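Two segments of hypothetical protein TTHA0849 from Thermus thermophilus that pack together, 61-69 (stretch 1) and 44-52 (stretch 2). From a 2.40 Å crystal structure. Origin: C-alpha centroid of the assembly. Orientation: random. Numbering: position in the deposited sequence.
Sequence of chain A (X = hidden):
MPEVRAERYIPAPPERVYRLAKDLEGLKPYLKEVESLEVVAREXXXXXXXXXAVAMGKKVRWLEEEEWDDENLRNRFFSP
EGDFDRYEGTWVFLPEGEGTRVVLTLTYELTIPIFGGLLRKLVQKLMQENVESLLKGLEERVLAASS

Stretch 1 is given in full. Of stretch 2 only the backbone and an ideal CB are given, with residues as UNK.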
# COMPACT_ATOMS: atom_id res chain seq x y z
N ARG A 61 -8.49 -9.50 -5.16
CA ARG A 61 -8.05 -8.84 -6.38
C ARG A 61 -8.71 -7.47 -6.51
O ARG A 61 -9.92 -7.34 -6.32
CB ARG A 61 -8.42 -9.68 -7.61
CG ARG A 61 -7.96 -11.11 -7.57
CD ARG A 61 -8.74 -11.96 -8.57
NE ARG A 61 -9.55 -12.96 -7.89
CZ ARG A 61 -9.41 -14.28 -8.04
NH1 ARG A 61 -8.47 -14.76 -8.85
NH2 ARG A 61 -10.19 -15.11 -7.37
N TRP A 62 -7.93 -6.45 -6.84
CA TRP A 62 -8.53 -5.16 -7.12
C TRP A 62 -7.70 -4.34 -8.10
O TRP A 62 -6.51 -4.60 -8.30
CB TRP A 62 -8.77 -4.37 -5.83
CG TRP A 62 -7.54 -3.86 -5.17
CD1 TRP A 62 -7.05 -2.57 -5.22
CD2 TRP A 62 -6.65 -4.59 -4.30
NE1 TRP A 62 -5.92 -2.46 -4.44
CE2 TRP A 62 -5.65 -3.68 -3.86
CE3 TRP A 62 -6.60 -5.92 -3.86
CZ2 TRP A 62 -4.63 -4.06 -2.99
CZ3 TRP A 62 -5.58 -6.30 -2.99
CH2 TRP A 62 -4.61 -5.37 -2.57
N LEU A 63 -8.35 -3.37 -8.73
CA LEU A 63 -7.64 -2.37 -9.49
C LEU A 63 -7.51 -1.13 -8.61
O LEU A 63 -8.39 -0.86 -7.80
CB LEU A 63 -8.40 -2.06 -10.79
CG LEU A 63 -8.33 -3.23 -11.79
CD1 LEU A 63 -9.53 -3.21 -12.73
CD2 LEU A 63 -7.03 -3.15 -12.58
N GLU A 64 -6.41 -0.41 -8.76
CA GLU A 64 -6.11 0.70 -7.87
C GLU A 64 -5.61 1.89 -8.68
O GLU A 64 -4.76 1.74 -9.54
CB GLU A 64 -5.05 0.30 -6.84
CG GLU A 64 -4.84 1.33 -5.73
CD GLU A 64 -3.81 0.88 -4.71
OE1 GLU A 64 -2.68 1.41 -4.73
OE2 GLU A 64 -4.13 -0.00 -3.89
N GLU A 65 -6.16 3.05 -8.38
CA GLU A 65 -5.68 4.29 -8.98
C GLU A 65 -4.89 5.05 -7.91
O GLU A 65 -5.39 5.31 -6.81
CB GLU A 65 -6.87 5.13 -9.50
CG GLU A 65 -7.77 4.38 -10.52
CD GLU A 65 -8.78 5.27 -11.28
OE1 GLU A 65 -9.23 6.30 -10.73
OE2 GLU A 65 -9.14 4.93 -12.43
N GLU A 66 -3.65 5.38 -8.22
CA GLU A 66 -2.88 6.23 -7.33
C GLU A 66 -2.50 7.55 -7.98
O GLU A 66 -2.08 7.60 -9.14
CB GLU A 66 -1.62 5.51 -6.83
CG GLU A 66 -0.91 4.67 -7.85
CD GLU A 66 -1.28 3.20 -7.75
OE1 GLU A 66 -1.34 2.53 -8.79
OE2 GLU A 66 -1.50 2.73 -6.61
N GLU A 67 -2.68 8.63 -7.23
CA GLU A 67 -2.30 9.96 -7.65
C GLU A 67 -1.06 10.31 -6.85
O GLU A 67 -1.07 10.26 -5.61
CB GLU A 67 -3.42 10.95 -7.35
CG GLU A 67 -3.28 12.30 -8.02
CD GLU A 67 -4.28 13.33 -7.49
OE1 GLU A 67 -4.50 13.37 -6.25
OE2 GLU A 67 -4.84 14.09 -8.30
N TRP A 68 0.01 10.64 -7.57
CA TRP A 68 1.32 10.89 -6.98
C TRP A 68 1.58 12.38 -6.89
O TRP A 68 1.48 13.11 -7.88
CB TRP A 68 2.40 10.20 -7.82
CG TRP A 68 2.32 8.69 -7.79
CD1 TRP A 68 1.79 7.88 -8.75
CD2 TRP A 68 2.73 7.82 -6.72
NE1 TRP A 68 1.85 6.56 -8.36
CE2 TRP A 68 2.42 6.50 -7.12
CE3 TRP A 68 3.34 8.03 -5.47
CZ2 TRP A 68 2.70 5.38 -6.31
CZ3 TRP A 68 3.61 6.92 -4.66
CH2 TRP A 68 3.29 5.61 -5.09
N ASP A 69 1.92 12.84 -5.69
CA ASP A 69 2.27 14.23 -5.48
C ASP A 69 3.79 14.37 -5.27
O ASP A 69 4.29 14.33 -4.14
CB ASP A 69 1.51 14.76 -4.27
CG ASP A 69 1.69 16.24 -4.08
OD1 ASP A 69 2.67 16.78 -4.62
OD2 ASP A 69 0.85 16.85 -3.40
N UNK A 44 0.55 11.42 -16.51
CA UNK A 44 0.88 12.53 -15.63
C UNK A 44 1.39 12.02 -14.30
O UNK A 44 2.36 11.26 -14.23
CB UNK A 44 -0.34 13.43 -15.42
N UNK A 45 0.72 12.42 -13.22
CA UNK A 45 1.17 12.08 -11.88
C UNK A 45 0.38 10.92 -11.29
O UNK A 45 0.51 10.62 -10.11
CB UNK A 45 1.06 13.30 -10.97
N UNK A 46 -0.43 10.26 -12.11
CA UNK A 46 -1.21 9.11 -11.64
C UNK A 46 -0.94 7.84 -12.44
O UNK A 46 -0.65 7.89 -13.63
CB UNK A 46 -2.70 9.44 -11.70
N UNK A 47 -1.02 6.70 -11.76
CA UNK A 47 -0.98 5.41 -12.43
C UNK A 47 -2.24 4.65 -12.10
O UNK A 47 -3.01 5.05 -11.22
CB UNK A 47 0.26 4.61 -12.03
N UNK A 48 -2.45 3.55 -12.82
CA UNK A 48 -3.45 2.57 -12.47
C UNK A 48 -2.75 1.22 -12.38
O UNK A 48 -1.90 0.89 -13.21
CB UNK A 48 -4.60 2.55 -13.48
N UNK A 49 -3.10 0.43 -11.37
CA UNK A 49 -2.41 -0.83 -11.15
C UNK A 49 -3.37 -1.94 -10.73
O UNK A 49 -4.40 -1.67 -10.11
CB UNK A 49 -1.32 -0.65 -10.09
N UNK A 50 -3.02 -3.17 -11.08
CA UNK A 50 -3.84 -4.33 -10.75
C UNK A 50 -3.15 -5.16 -9.66
O UNK A 50 -2.07 -5.68 -9.86
CB UNK A 50 -4.10 -5.18 -12.00
N UNK A 51 -3.80 -5.26 -8.51
CA UNK A 51 -3.23 -6.00 -7.39
C UNK A 51 -3.92 -7.36 -7.22
O UNK A 51 -5.13 -7.49 -7.38
CB UNK A 51 -3.35 -5.18 -6.10
N UNK A 52 -3.12 -8.37 -6.92
CA UNK A 52 -3.64 -9.60 -6.34
C UNK A 52 -2.87 -9.88 -5.06
O UNK A 52 -1.66 -10.03 -5.08
CB UNK A 52 -3.53 -10.77 -7.32

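Residues 46-52 run antiparallel to 61-69, so alternate positions look to opposite faces of the sheet. One face carries Arg61, Leu63, Glu65 and Glu67; the other carries Trp62, Glu64 and Glu66.

Position 44 has phi 43°. Nothing of stretch 1 lies within 5.5 Å of its ideal CB. Positive phi favours glycine, and the residue is Gly44.

At position 45 the CB points sideways, 3.1 Å from Trp68 O. That is tight for any CB. Alanine or glycine fits, but the CB distance alone does not exclude a longer chain that leads away. It is Ala45, whose O accepts a hydrogen bond from Trp68 N at 2.6 Å.

Position 46 shares its face with Glu67, an acid. Lysine or arginine would suit; a polar donor could also serve. It is Arg46. Its NH2 forms a salt bridge with Glu67 OE2 through a very short hydrogen bond, 2.5 Å, the carboxylate oxygen lying at the guanidinium edge.

Position 47 pairs with Glu66. Its ideal CB is 4.2 Å from Glu66 OE1 and 4.4 Å from Trp68 NE1, so an acceptor and a donor are both near. Serine or threonine fits, since a hydroxyl can serve both. It is Thr47. OG1 donates to Glu66 OE1 at 3.0 Å and accepts a weak bond from Trp68 NE1 at 3.5 Å.

Position 48 faces Glu65, so a long basic chain is expected. It is Arg48. NE and NH2 both donate to Glu65 OE2, at 3.1 and 3.0 Å, forming a salt bridge with one oxygen.

Position 49 has its ideal CB 3.4 Å from Glu66 OE1. A short donor is the natural choice; serine or threonine would do. It is Ser49. OG donates to Glu66 OE1 at 2.8 Å, so this oxygen accepts from two hydroxyls.

Position 50 has its ideal CB 3.6 Å from Leu63 CD2. An aliphatic residue, or a long chain with an aliphatic stem, would suit. It is Arg50. Its CB lies 3.7 Å from Leu63 CD2, which also sits over one face of the guanidinium.

Position 51 has its ideal CB 3.5 Å from Trp62 CE2, against the indole. Apolar or aromatic residues fit. It is Trp51. CB sits over the Trp62 six-membered ring, 3.5 Å from its centroid, a CH-pi contact. The two five-membered rings are near parallel but slid apart. Trp51 NE1 donates to Ser49 OG at 2.8 Å.

Position 52 has its ideal CB 4.4 Å from Arg61 CG. Beta-branched, aliphatic or polar residues could all fit. It is Val52, with CG2 3.9 Å from Arg61 CG.

Stretch 2, residues 44-52: GARTRSRWV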
# COMPACT_ATOMS: atom_id res chain seq x y z
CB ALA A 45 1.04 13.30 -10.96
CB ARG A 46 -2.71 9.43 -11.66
CG ARG A 46 -3.12 10.46 -12.70
CD ARG A 46 -4.60 10.86 -12.58
NE ARG A 46 -4.84 11.88 -11.56
CZ ARG A 46 -4.76 13.19 -11.77
NH1 ARG A 46 -4.44 13.66 -12.97
NH2 ARG A 46 -5.02 14.04 -10.79
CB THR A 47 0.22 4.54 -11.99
OG1 THR A 47 0.22 4.40 -10.56
CG2 THR A 47 1.54 5.14 -12.46
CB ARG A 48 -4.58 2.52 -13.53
CG ARG A 48 -5.77 1.66 -13.10
CD ARG A 48 -6.92 1.62 -14.13
NE ARG A 48 -7.61 2.90 -14.23
CZ ARG A 48 -7.39 3.78 -15.19
NH1 ARG A 48 -6.52 3.51 -16.15
NH2 ARG A 48 -8.03 4.95 -15.19
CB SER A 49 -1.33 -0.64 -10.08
OG SER A 49 -1.91 -0.22 -8.86
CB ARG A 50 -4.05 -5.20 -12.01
CG ARG A 50 -4.84 -6.50 -11.77
CD ARG A 50 -5.02 -7.32 -13.06
NE ARG A 50 -5.22 -6.50 -14.26
CZ ARG A 50 -6.41 -6.11 -14.72
NH1 ARG A 50 -7.52 -6.47 -14.09
NH2 ARG A 50 -6.49 -5.36 -15.82
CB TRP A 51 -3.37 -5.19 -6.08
CG TRP A 51 -2.58 -3.89 -6.03
CD1 TRP A 51 -2.68 -2.84 -6.89
CD2 TRP A 51 -1.60 -3.50 -5.04
NE1 TRP A 51 -1.83 -1.83 -6.51
CE2 TRP A 51 -1.16 -2.21 -5.38
CE3 TRP A 51 -1.06 -4.12 -3.90
CZ2 TRP A 51 -0.19 -1.52 -4.62
CZ3 TRP A 51 -0.11 -3.44 -3.15
CH2 TRP A 51 0.32 -2.15 -3.52
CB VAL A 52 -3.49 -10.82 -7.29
CG1 VAL A 52 -4.00 -12.08 -6.59
CG2 VAL A 52 -4.25 -10.58 -8.59
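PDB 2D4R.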